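Local coordinates for protein 3-carboxy-cis,cis-muconate cycloisomerase (Acinetobacter calcoaceticus, PDB 1Q5N) that belongs to the fumarase/aspartase-type lyase superfamily, as a largely helical cycloisomerase assembled from four protein chains, at residues Asp69-Ala72 / Thr73-Leu77. Sequence-based numbering, arbitrary orientation.
Sequences DALA and TATGL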
loop_
_atom_site.group_PDB
_atom_site.type_symbol
_atom_site.label_atom_id
_atom_site.label_comp_id
_atom_site.label_asym_id
_atom_site.label_seq_id
_atom_site.Cartn_x
_atom_site.Cartn_y
_atom_site.Cartn_z
ATOM N N ASP A 69 -5.587 16.529 29.610
ATOM C CA ASP A 69 -6.874 15.856 29.458
ATOM C C ASP A 69 -7.854 16.817 28.805
ATOM O O ASP A 69 -8.652 16.442 27.925
ATOM C CB ASP A 69 -7.406 15.424 30.814
ATOM C CG ASP A 69 -6.642 14.259 31.366
ATOM O OD1 ASP A 69 -6.852 13.132 30.837
ATOM O OD2 ASP A 69 -5.818 14.473 32.300
ATOM N N ALA A 70 -7.807 18.065 29.249
ATOM C CA ALA A 70 -8.674 19.067 28.673
ATOM C C ALA A 70 -8.282 19.144 27.192
ATOM O O ALA A 70 -9.132 19.113 26.334
ATOM C CB ALA A 70 -8.444 20.418 29.366
ATOM N N LEU A 71 -6.979 19.205 26.911
ATOM C CA LEU A 71 -6.490 19.315 25.542
ATOM C C LEU A 71 -6.957 18.164 24.638
ATOM O O LEU A 71 -7.412 18.411 23.522
ATOM C CB LEU A 71 -4.950 19.418 25.510
ATOM C CG LEU A 71 -4.360 19.913 24.170
ATOM C CD1 LEU A 71 -4.904 21.301 23.912
ATOM C CD2 LEU A 71 -2.814 19.949 24.172
ATOM N N ALA A 72 -6.865 16.919 25.116
ATOM C CA ALA A 72 -7.288 15.784 24.284
ATOM C C ALA A 72 -8.798 15.853 23.994
ATOM O O ALA A 72 -9.222 15.750 22.846
ATOM C CB ALA A 72 -6.915 14.453 24.950
ATOM N N THR A 73 -9.604 16.065 25.020
ATOM C CA THR A 73 -11.050 16.168 24.850
ATOM C C THR A 73 -11.386 17.287 23.861
ATOM O O THR A 73 -12.189 17.094 22.949
ATOM C CB THR A 73 -11.739 16.482 26.239
ATOM O OG1 THR A 73 -11.399 15.440 27.159
ATOM C CG2 THR A 73 -13.264 16.601 26.123
ATOM N N ALA A 74 -10.786 18.463 24.057
ATOM C CA ALA A 74 -11.065 19.603 23.183
ATOM C C ALA A 74 -10.660 19.329 21.712
ATOM O O ALA A 74 -11.338 19.775 20.785
ATOM C CB ALA A 74 -10.342 20.853 23.706
ATOM N N THR A 75 -9.562 18.589 21.516
ATOM C CA THR A 75 -9.044 18.247 20.196
ATOM C C THR A 75 -10.061 17.472 19.369
ATOM O O THR A 75 -10.265 17.786 18.182
ATOM C CB THR A 75 -7.751 17.438 20.322
ATOM O OG1 THR A 75 -6.757 18.267 20.941
ATOM C CG2 THR A 75 -7.221 17.023 18.972
ATOM N N GLY A 76 -10.731 16.491 19.986
ATOM C CA GLY A 76 -11.721 15.720 19.262
ATOM C C GLY A 76 -12.844 16.596 18.751
ATOM O O GLY A 76 -13.431 16.310 17.712
ATOM N N LEU A 77 -13.145 17.681 19.457
ATOM C CA LEU A 77 -14.237 18.559 19.030
ATOM C C LEU A 77 -13.808 19.640 18.024
ATOM O O LEU A 77 -14.572 20.012 17.109
ATOM C CB LEU A 77 -14.903 19.209 20.260
ATOM C CG LEU A 77 -15.411 18.222 21.354
ATOM C CD1 LEU A 77 -15.957 18.976 22.611
ATOM C CD2 LEU A 77 -16.498 17.322 20.751
#
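Thr73 turns its hydroxyl back onto the helix it belongs to: OG1 sits 3.0 Å from Asp69 O, four residues earlier, and donates a hydrogen bond to it. The same oxygen already takes the backbone N-H of Thr73, a nearly straight bond (172°), and the two donors approach from opposite faces of the carbonyl plane. The side-chain rotation makes this possible: with chi1 at -58°, OG1 lies beside the backbone N, while CG2 is turned anti to that nitrogen.

Ala72, just before it, works through its carbonyl and its methyl group. Ala72 O receives Gly76 N only weakly, at 3.3 Å, but it also accepts a hydrogen bond from Ser10 OG of the second subunit. Its side chain packs on Leu7 of that same subunit, as do those of Leu71 and Thr75.

Thr75 repeats the arrangement of Thr73 two residues further along, against Leu71. Its OG1 comes within 2.7 Å of Leu71 O from above the carbonyl plane, and Thr75 N reaches Leu71 O at 2.9 Å from the other face. Two bonds thus grip each of these carbonyls, and each hydroxyl finds an acceptor within its own helix, probably most important for Thr75, which is buried. Between the two threonines, Ala74 N donates to Ala70 O at 2.9 Å.

Leu71 and Thr75 lie against Ile81; Leu71 also meets Pro84 and Gln88 of helix 82-94. Asp67 OD1 accepts a hydrogen bond from Asp69 N near the start of the helix. Taken together, this is an alpha-helix, 68-78, with i to i+4 bonds that weaken toward its end and threonine hydroxyls bonded back to the preceding turn, set at a subunit interface.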